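Local coordinates for endoglucanase (Thermotoga maritima, PDB 1VHO), which probably acts as a metal-dependent aminopeptidase of the M42 family, which uses two divalent metal ions per subunit, at residues A[42-53]-A[205-216]; A[63-71]-A[169-180]. All coordinates share one frame; numbering follows the deposited sequence.

Both contacts rest on the eight-stranded mixed sheet of the peptidase domain, their centres about 15 Å apart. Contact 1 lies at one border of that sheet, where the hairpin of strands 41-44 and 50-54 meets the short helix 208-213; contact 2 is near the centre of the chain, where strand 61-67 receives helix 171-187. Strand 61-67 directly follows the hairpin in sequence, and contact 2 is nested within the loop that contact 1 closes. The two meet where Cys208 and Leu212 pack on Phe65. Predicted metal ligands fall in both (Glu205; His67 and Asp172), so both border the predicted two-metal site, though the nearest His67 and Glu205 side-chain atoms are about 8 Å apart.

Contact 1: A[42-53]-A[205-216]; sequences AKTTRHGSLIGY and ETGCLGALTGAY
Two hydroxyls of the 42-53 hairpin converge on one carboxylate oxygen, Glu205 OE2. Thr45 OG1 donates to it at 2.6 Å, nearly in line with the C-O bond. Ser49 OG donates to the same OE2 at 2.5 Å; it comes from the anti side, tilted 21° out of the carboxylate plane. The Thr45 hydroxyl, set between its own backbone N and carbonyl carbon (chi1 69°), also accepts the amide N-H of Ser49 at 3.0 Å, so it ties the turn together while reaching Glu205. Ser49 OG has a further partner in the backbone N of Val202. The imidazole of His47 stands beside the carboxylate, the two planes 80° apart.

Apolar packing continues along the hairpin. Ile51 CD1 touches Ala215 CB at 3.5 Å, while its CG2 meets the edge of the Tyr216 ring, 3.6 Å from CE2. Thr45 CG2 lies against the backbone of Gly214, where a side chain would collide with that methyl.

Lys43 bends at chi3 to bring its ammonium over the Tyr216 ring, an off-centre cation-pi contact with NZ 4.5 Å from the centroid. The same NZ bonds weakly to Ala215 O. Tyr216 OH turns to Glu41 for its hydrogen bond, and its ring packs edge-to-face on Tyr197. A water bridges Arg46 N and Gly214 O.

Glu205 is a predicted zinc ligand, yet here its carboxylate is turned toward the hairpin and tied to it by the two hydroxyls on OE2; binding a metal together with the other predicted ligands would probably need it to swing away from them.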
loop_
_atom_site.group_PDB
_atom_site.type_symbol
_atom_site.label_atom_id
_atom_site.label_comp_id
_atom_site.label_asym_id
_atom_site.label_seq_id
_atom_site.Cartn_x
_atom_site.Cartn_y
_atom_site.Cartn_z
ATOM N N ALA A 42 19.668 -3.051 -3.937
ATOM C CA ALA A 42 18.523 -2.503 -3.201
ATOM C C ALA A 42 19.050 -1.641 -2.063
ATOM O O ALA A 42 19.968 -2.103 -1.360
ATOM C CB ALA A 42 17.603 -3.585 -2.714
ATOM N N LYS A 43 18.647 -0.390 -2.026
ATOM C CA LYS A 43 19.096 0.512 -0.989
ATOM C C LYS A 43 17.945 1.037 -0.147
ATOM O O LYS A 43 16.832 1.209 -0.630
ATOM C CB LYS A 43 19.835 1.725 -1.602
ATOM C CG LYS A 43 21.275 1.354 -1.970
ATOM C CD LYS A 43 21.855 2.284 -3.000
ATOM C CE LYS A 43 22.528 3.514 -2.416
ATOM N NZ LYS A 43 23.343 4.176 -3.495
ATOM N N THR A 44 18.269 1.327 1.113
ATOM C CA THR A 44 17.297 1.868 2.044
ATOM C C THR A 44 17.547 3.336 2.284
ATOM O O THR A 44 18.719 3.775 2.266
ATOM C CB THR A 44 17.346 1.076 3.369
ATOM O OG1 THR A 44 17.147 -0.308 3.030
ATOM C CG2 THR A 44 16.228 1.505 4.297
ATOM N N THR A 45 16.529 4.151 2.403
ATOM C CA THR A 45 16.762 5.569 2.673
ATOM C C THR A 45 16.974 5.717 4.194
ATOM O O THR A 45 16.857 4.738 4.925
ATOM C CB THR A 45 15.600 6.437 2.225
ATOM O OG1 THR A 45 14.447 6.197 3.045
ATOM C CG2 THR A 45 15.262 6.126 0.760
ATOM N N ARG A 46 17.202 6.948 4.630
ATOM C CA ARG A 46 17.405 7.173 6.064
ATOM C C ARG A 46 16.079 7.048 6.805
ATOM O O ARG A 46 16.089 6.781 8.006
ATOM C CB ARG A 46 18.101 8.496 6.307
ATOM C CG ARG A 46 17.339 9.752 5.943
ATOM C CD ARG A 46 18.236 10.984 6.022
ATOM N NE ARG A 46 17.491 12.233 6.021
ATOM C CZ ARG A 46 16.847 12.743 7.067
ATOM N NH1 ARG A 46 16.831 12.125 8.246
ATOM N NH2 ARG A 46 16.201 13.899 6.945
ATOM N N HIS A 47 14.958 7.231 6.114
ATOM C CA HIS A 47 13.637 7.095 6.720
ATOM C C HIS A 47 13.127 5.659 6.666
ATOM O O HIS A 47 12.105 5.349 7.308
ATOM C CB HIS A 47 12.642 8.059 6.108
ATOM C CG HIS A 47 12.949 9.498 6.388
ATOM N ND1 HIS A 47 13.465 10.347 5.434
ATOM C CD2 HIS A 47 12.830 10.235 7.515
ATOM C CE1 HIS A 47 13.627 11.546 5.961
ATOM N NE2 HIS A 47 13.247 11.506 7.227
ATOM N N GLY A 48 13.778 4.785 5.916
ATOM C CA GLY A 48 13.399 3.386 5.844
ATOM C C GLY A 48 12.725 2.943 4.550
ATOM O O GLY A 48 12.300 1.777 4.478
ATOM N N SER A 49 12.741 3.774 3.521
ATOM C CA SER A 49 12.136 3.393 2.227
ATOM C C SER A 49 13.092 2.457 1.518
ATOM O O SER A 49 14.310 2.442 1.843
ATOM C CB SER A 49 11.816 4.583 1.352
ATOM O OG SER A 49 10.791 5.424 1.862
ATOM N N LEU A 50 12.611 1.622 0.611
ATOM C CA LEU A 50 13.443 0.693 -0.098
ATOM C C LEU A 50 13.373 0.951 -1.611
ATOM O O LEU A 50 12.267 1.143 -2.137
ATOM C CB LEU A 50 13.004 -0.752 0.214
ATOM C CG LEU A 50 13.724 -1.866 -0.536
ATOM C CD1 LEU A 50 15.103 -2.142 0.066
ATOM C CD2 LEU A 50 12.908 -3.163 -0.512
ATOM N N ILE A 51 14.512 1.055 -2.267
ATOM C CA ILE A 51 14.549 1.269 -3.729
ATOM C C ILE A 51 15.254 0.104 -4.388
ATOM O O ILE A 51 16.428 -0.185 -4.060
ATOM C CB ILE A 51 15.206 2.600 -4.152
ATOM C CG1 ILE A 51 14.369 3.788 -3.705
ATOM C CG2 ILE A 51 15.341 2.632 -5.709
ATOM C CD1 ILE A 51 14.477 4.192 -2.239
ATOM N N GLY A 52 14.553 -0.666 -5.221
ATOM C CA GLY A 52 15.189 -1.818 -5.904
ATOM C C GLY A 52 15.753 -1.265 -7.228
ATOM O O GLY A 52 14.983 -0.523 -7.897
ATOM N N TYR A 53 16.950 -1.632 -7.614
ATOM C CA TYR A 53 17.508 -1.120 -8.882
ATOM C C TYR A 53 17.826 -2.252 -9.839
ATOM O O TYR A 53 18.528 -3.214 -9.493
ATOM C CB TYR A 53 18.752 -0.270 -8.616
ATOM C CG TYR A 53 19.537 0.089 -9.860
ATOM C CD1 TYR A 53 18.932 0.809 -10.876
ATOM C CD2 TYR A 53 20.857 -0.300 -10.038
ATOM C CE1 TYR A 53 19.613 1.164 -12.019
ATOM C CE2 TYR A 53 21.566 0.057 -11.186
ATOM C CZ TYR A 53 20.931 0.792 -12.160
ATOM O OH TYR A 53 21.578 1.156 -13.324
ATOM N N GLU A 205 8.554 10.024 4.416
ATOM C CA GLU A 205 9.244 10.643 3.301
ATOM C C GLU A 205 8.516 11.922 2.912
ATOM O O GLU A 205 7.321 12.055 3.150
ATOM C CB GLU A 205 9.312 9.724 2.060
ATOM C CG GLU A 205 9.979 8.390 2.358
ATOM C CD GLU A 205 11.478 8.458 2.458
ATOM O OE1 GLU A 205 12.021 9.577 2.355
ATOM O OE2 GLU A 205 12.158 7.432 2.624
ATOM N N THR A 206 9.233 12.820 2.214
ATOM C CA THR A 206 8.605 14.071 1.801
ATOM C C THR A 206 7.687 13.870 0.614
ATOM O O THR A 206 6.664 14.559 0.497
ATOM C CB THR A 206 9.672 15.136 1.482
ATOM O OG1 THR A 206 10.504 14.683 0.401
ATOM C CG2 THR A 206 10.558 15.338 2.706
ATOM N N GLY A 207 7.987 12.896 -0.244
ATOM C CA GLY A 207 7.149 12.653 -1.435
ATOM C C GLY A 207 7.800 11.509 -2.227
ATOM O O GLY A 207 8.848 11.019 -1.808
ATOM N N CYS A 208 7.234 11.154 -3.378
ATOM C CA CYS A 208 7.791 10.055 -4.173
ATOM C C CYS A 208 9.197 10.365 -4.632
ATOM O O CYS A 208 10.092 9.531 -4.492
ATOM C CB CYS A 208 6.889 9.686 -5.346
ATOM S SG CYS A 208 5.206 9.195 -5.007
ATOM N N LEU A 209 9.471 11.573 -5.124
ATOM C CA LEU A 209 10.830 11.908 -5.575
ATOM C C LEU A 209 11.789 11.916 -4.390
ATOM O O LEU A 209 12.929 11.450 -4.484
ATOM C CB LEU A 209 10.886 13.270 -6.263
ATOM C CG LEU A 209 11.559 13.437 -7.610
ATOM C CD1 LEU A 209 12.030 14.882 -7.822
ATOM C CD2 LEU A 209 12.698 12.473 -7.878
ATOM N N GLY A 210 11.364 12.487 -3.255
ATOM C CA GLY A 210 12.225 12.490 -2.076
ATOM C C GLY A 210 12.557 11.081 -1.625
ATOM O O GLY A 210 13.674 10.777 -1.193
ATOM N N ALA A 211 11.587 10.139 -1.739
ATOM C CA ALA A 211 11.953 8.776 -1.314
ATOM C C ALA A 211 13.040 8.243 -2.232
ATOM O O ALA A 211 14.031 7.653 -1.823
ATOM C CB ALA A 211 10.725 7.861 -1.356
ATOM N N LEU A 212 12.798 8.339 -3.537
ATOM C CA LEU A 212 13.771 7.831 -4.499
ATOM C C LEU A 212 15.157 8.450 -4.327
ATOM O O LEU A 212 16.136 7.706 -4.294
ATOM C CB LEU A 212 13.254 8.111 -5.916
ATOM C CG LEU A 212 14.251 7.919 -7.057
ATOM C CD1 LEU A 212 14.717 6.478 -7.140
ATOM C CD2 LEU A 212 13.588 8.342 -8.380
ATOM N N THR A 213 15.233 9.768 -4.135
ATOM C CA THR A 213 16.539 10.426 -4.018
ATOM C C THR A 213 17.215 10.216 -2.684
ATOM O O THR A 213 18.414 10.480 -2.542
ATOM C CB THR A 213 16.528 11.909 -4.389
ATOM O OG1 THR A 213 15.533 12.615 -3.653
ATOM C CG2 THR A 213 16.215 12.080 -5.882
ATOM N N GLY A 214 16.521 9.569 -1.735
ATOM C CA GLY A 214 17.142 9.249 -0.447
ATOM C C GLY A 214 18.079 8.067 -0.647
ATOM O O GLY A 214 18.847 7.705 0.252
ATOM N N ALA A 215 17.985 7.416 -1.806
ATOM C CA ALA A 215 18.784 6.293 -2.194
ATOM C C ALA A 215 19.614 6.527 -3.453
ATOM O O ALA A 215 20.744 6.072 -3.545
ATOM C CB ALA A 215 17.879 5.068 -2.469
ATOM N N TYR A 216 19.029 7.077 -4.520
ATOM C CA TYR A 216 19.739 7.301 -5.774
ATOM C C TYR A 216 19.504 8.712 -6.278
ATOM O O TYR A 216 18.365 9.129 -6.530
ATOM C CB TYR A 216 19.252 6.321 -6.857
ATOM C CG TYR A 216 19.601 4.879 -6.590
ATOM C CD1 TYR A 216 20.833 4.351 -6.941
ATOM C CD2 TYR A 216 18.661 4.054 -5.960
ATOM C CE1 TYR A 216 21.129 3.019 -6.685
ATOM C CE2 TYR A 216 18.956 2.731 -5.680
ATOM C CZ TYR A 216 20.190 2.224 -6.041
ATOM O OH TYR A 216 20.474 0.915 -5.765
HETATM O O HOH W 1 18.485 8.778 2.731
#

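Contact 2: A[63-71]-A[169-180]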
loop_
_atom_site.group_PDB
_atom_site.type_symbol
_atom_site.label_atom_id
_atom_site.label_comp_id
_atom_site.label_asym_id
_atom_site.label_seq_id
_atom_site.Cartn_x
_atom_site.Cartn_y
_atom_site.Cartn_z
ATOM N N ALA A 63 10.946 5.053 -13.142
ATOM C CA ALA A 63 10.734 4.825 -11.718
ATOM C C ALA A 63 9.276 4.442 -11.471
ATOM O O ALA A 63 8.361 5.101 -11.999
ATOM C CB ALA A 63 11.086 6.068 -10.901
ATOM N N PHE A 64 9.056 3.444 -10.652
ATOM C CA PHE A 64 7.729 2.948 -10.287
ATOM C C PHE A 64 7.615 3.179 -8.764
ATOM O O PHE A 64 8.594 2.833 -8.072
ATOM C CB PHE A 64 7.521 1.486 -10.614
ATOM C CG PHE A 64 7.662 1.098 -12.063
ATOM C CD1 PHE A 64 7.180 1.914 -13.075
ATOM C CD2 PHE A 64 8.309 -0.068 -12.419
ATOM C CE1 PHE A 64 7.352 1.560 -14.412
ATOM C CE2 PHE A 64 8.441 -0.453 -13.747
ATOM C CZ PHE A 64 7.960 0.364 -14.749
ATOM N N PHE A 65 6.494 3.685 -8.278
ATOM C CA PHE A 65 6.418 4.014 -6.852
ATOM C C PHE A 65 5.196 3.405 -6.160
ATOM O O PHE A 65 4.084 3.471 -6.713
ATOM C CB PHE A 65 6.255 5.561 -6.737
ATOM C CG PHE A 65 7.422 6.391 -7.233
ATOM C CD1 PHE A 65 7.458 6.806 -8.576
ATOM C CD2 PHE A 65 8.447 6.733 -6.402
ATOM C CE1 PHE A 65 8.538 7.560 -9.016
ATOM C CE2 PHE A 65 9.529 7.502 -6.837
ATOM C CZ PHE A 65 9.563 7.912 -8.170
ATOM N N ALA A 66 5.335 3.031 -4.890
ATOM C CA ALA A 66 4.189 2.500 -4.119
ATOM C C ALA A 66 4.364 2.841 -2.632
ATOM O O ALA A 66 5.517 2.952 -2.187
ATOM C CB ALA A 66 4.108 0.981 -4.286
ATOM N N HIS A 67 3.276 3.095 -1.924
ATOM C CA HIS A 67 3.371 3.349 -0.475
ATOM C C HIS A 67 3.420 1.971 0.226
ATOM O O HIS A 67 2.939 0.970 -0.341
ATOM C CB HIS A 67 2.117 4.070 0.024
ATOM C CG HIS A 67 1.863 5.428 -0.517
ATOM N ND1 HIS A 67 2.429 6.564 0.043
ATOM C CD2 HIS A 67 1.085 5.856 -1.555
ATOM C CE1 HIS A 67 2.018 7.626 -0.615
ATOM N NE2 HIS A 67 1.203 7.224 -1.578
ATOM N N VAL A 68 3.856 1.920 1.485
ATOM C CA VAL A 68 3.954 0.617 2.151
ATOM C C VAL A 68 3.224 0.538 3.484
ATOM O O VAL A 68 3.010 -0.598 3.953
ATOM C CB VAL A 68 5.404 0.170 2.435
ATOM C CG1 VAL A 68 6.297 0.158 1.191
ATOM C CG2 VAL A 68 6.064 1.032 3.492
ATOM N N ASP A 69 2.889 1.685 4.093
ATOM C CA ASP A 69 2.280 1.640 5.417
ATOM C C ASP A 69 0.837 1.247 5.479
ATOM O O ASP A 69 0.115 0.982 4.490
ATOM C CB ASP A 69 2.514 3.008 6.144
ATOM C CG ASP A 69 1.665 4.140 5.596
ATOM O OD1 ASP A 69 1.124 4.010 4.473
ATOM O OD2 ASP A 69 1.502 5.214 6.218
ATOM N N GLU A 70 0.342 1.165 6.716
ATOM C CA GLU A 70 -1.049 0.862 7.008
ATOM C C GLU A 70 -1.470 1.696 8.221
ATOM O O GLU A 70 -0.616 2.225 8.945
ATOM C CB GLU A 70 -1.299 -0.615 7.355
ATOM C CG GLU A 70 -0.528 -1.051 8.655
ATOM C CD GLU A 70 -0.509 -2.585 8.697
ATOM O OE1 GLU A 70 -1.493 -3.196 9.189
ATOM O OE2 GLU A 70 0.455 -3.205 8.226
ATOM N N ILE A 71 -2.749 1.723 8.491
ATOM C CA ILE A 71 -3.208 2.499 9.644
ATOM C C ILE A 71 -2.781 1.800 10.929
ATOM O O ILE A 71 -2.571 0.585 11.052
ATOM C CB ILE A 71 -4.716 2.729 9.614
ATOM C CG1 ILE A 71 -5.478 1.440 9.815
ATOM C CG2 ILE A 71 -5.122 3.414 8.294
ATOM C CD1 ILE A 71 -6.314 1.479 11.095
ATOM N N LYS A 169 -6.402 -6.838 5.375
ATOM C CA LYS A 169 -6.150 -5.450 5.733
ATOM C C LYS A 169 -5.051 -4.857 4.842
ATOM O O LYS A 169 -4.188 -5.604 4.344
ATOM C CB LYS A 169 -5.689 -5.288 7.203
ATOM C CG LYS A 169 -4.370 -6.106 7.501
ATOM C CD LYS A 169 -3.954 -5.761 8.943
ATOM C CE LYS A 169 -2.689 -6.515 9.394
ATOM N NZ LYS A 169 -1.433 -5.980 8.821
ATOM N N ALA A 170 -5.006 -3.534 4.838
ATOM C CA ALA A 170 -3.916 -2.806 4.161
ATOM C C ALA A 170 -3.634 -3.108 2.715
ATOM O O ALA A 170 -2.591 -2.619 2.195
ATOM C CB ALA A 170 -2.597 -3.035 4.947
ATOM N N LEU A 171 -4.585 -3.681 1.975
ATOM C CA LEU A 171 -4.328 -3.882 0.539
ATOM C C LEU A 171 -4.291 -2.598 -0.224
ATOM O O LEU A 171 -3.706 -2.514 -1.314
ATOM C CB LEU A 171 -5.329 -4.919 -0.018
ATOM C CG LEU A 171 -5.148 -6.331 0.509
ATOM C CD1 LEU A 171 -6.387 -7.196 0.256
ATOM C CD2 LEU A 171 -3.935 -7.034 -0.103
ATOM N N ASP A 172 -4.881 -1.479 0.283
ATOM C CA ASP A 172 -4.826 -0.217 -0.410
ATOM C C ASP A 172 -3.380 0.206 -0.684
ATOM O O ASP A 172 -3.171 1.057 -1.551
ATOM C CB ASP A 172 -5.655 0.880 0.274
ATOM C CG ASP A 172 -5.290 0.998 1.754
ATOM O OD1 ASP A 172 -4.130 1.308 2.055
ATOM O OD2 ASP A 172 -6.140 0.714 2.609
ATOM N N ASN A 173 -2.397 -0.284 0.103
ATOM C CA ASN A 173 -1.007 -0.027 -0.236
ATOM C C ASN A 173 -0.294 -1.348 -0.592
ATOM O O ASN A 173 0.543 -1.430 -1.499
ATOM C CB ASN A 173 -0.234 0.598 0.956
ATOM C CG ASN A 173 -0.597 2.064 1.119
ATOM O OD1 ASN A 173 -0.988 2.704 0.124
ATOM N ND2 ASN A 173 -0.333 2.649 2.289
ATOM N N ARG A 174 -0.633 -2.426 0.127
ATOM C CA ARG A 174 0.072 -3.710 -0.073
ATOM C C ARG A 174 -0.186 -4.353 -1.446
ATOM O O ARG A 174 0.721 -5.014 -1.980
ATOM C CB ARG A 174 -0.171 -4.673 1.058
ATOM C CG ARG A 174 0.234 -4.185 2.471
ATOM C CD ARG A 174 1.764 -4.142 2.671
ATOM N NE ARG A 174 2.011 -3.247 3.811
ATOM C CZ ARG A 174 1.686 -3.450 5.077
ATOM N NH1 ARG A 174 1.102 -4.579 5.494
ATOM N NH2 ARG A 174 1.885 -2.411 5.932
ATOM N N ALA A 175 -1.347 -4.109 -2.053
ATOM C CA ALA A 175 -1.557 -4.695 -3.400
ATOM C C ALA A 175 -0.577 -4.046 -4.364
ATOM O O ALA A 175 -0.011 -4.757 -5.206
ATOM C CB ALA A 175 -2.988 -4.441 -3.876
ATOM N N SER A 176 -0.302 -2.746 -4.217
ATOM C CA SER A 176 0.650 -2.051 -5.072
ATOM C C SER A 176 2.087 -2.529 -4.845
ATOM O O SER A 176 2.886 -2.633 -5.791
ATOM C CB SER A 176 0.577 -0.535 -4.817
ATOM O OG SER A 176 -0.727 -0.039 -5.218
ATOM N N CYS A 177 2.434 -2.819 -3.592
ATOM C CA CYS A 177 3.729 -3.392 -3.266
ATOM C C CYS A 177 3.816 -4.739 -4.033
ATOM O O CYS A 177 4.866 -4.975 -4.629
ATOM C CB CYS A 177 3.859 -3.718 -1.739
ATOM S SG CYS A 177 4.016 -2.131 -0.810
ATOM N N GLY A 178 2.786 -5.527 -4.028
ATOM C CA GLY A 178 2.717 -6.830 -4.713
ATOM C C GLY A 178 2.957 -6.615 -6.240
ATOM O O GLY A 178 3.704 -7.353 -6.869
ATOM N N VAL A 179 2.316 -5.599 -6.818
ATOM C CA VAL A 179 2.518 -5.330 -8.263
ATOM C C VAL A 179 4.006 -5.082 -8.539
ATOM O O VAL A 179 4.624 -5.664 -9.434
ATOM C CB VAL A 179 1.789 -4.027 -8.695
ATOM C CG1 VAL A 179 2.240 -3.647 -10.153
ATOM C CG2 VAL A 179 0.291 -4.146 -8.628
ATOM N N LEU A 180 4.638 -4.240 -7.696
ATOM C CA LEU A 180 6.049 -3.909 -7.957
ATOM C C LEU A 180 6.974 -5.090 -7.745
ATOM O O LEU A 180 7.993 -5.212 -8.473
ATOM C CB LEU A 180 6.444 -2.653 -7.176
ATOM C CG LEU A 180 5.593 -1.401 -7.539
ATOM C CD1 LEU A 180 6.240 -0.169 -6.916
ATOM C CD2 LEU A 180 5.550 -1.235 -9.076
HETATM O O HOH W 2 -2.663 0.336 4.075
#
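Val68 O is gripped side-on by Arg174, whose NE (2.8 Å) and NH2 (2.9 Å) both donate to it in the plane of the guanidinium. This joins the end of a central strand, 63-67, to the start of helix 171-180 in the alpha/beta peptidase domain, strand and helix running roughly antiparallel (149° between their directions). A bend at chi2 (-72°) turns the Arg174 chain toward the strand end, where NH2 also reaches Glu70 OE2 at 2.8 Å; the other carboxylate oxygen, OE1, takes Lys169 NZ through its syn lone pair. Glu70, Lys169 and Arg174 thus form a salt-bridge network, which Lys169 extends to Asp18. With an alanine here instead of Arg174, Val68 O would probably lose both side-chain donors and Glu70 one of its two cationic partners.

Asn173 ND2 donates to Asp69 O at 2.8 Å, approaching from above the carbonyl plane, while its OD1 lies 3.4 Å from His67 CB and bonds to Arg281. Asp172, the residue before Asn173, and His67 are predicted metal ligands; His67 NE2 is hydrogen-bonded to Asp287, and a water links Asp172 OD1 to Asp69 O.

Farther along the helix the contact turns apolar. Cys177 SG sits against Val68 CG1, and Leu180 spreads its two methyls over the strand, CD2 on Phe64 CB and CD1 3.6 Å from Ala66 CB.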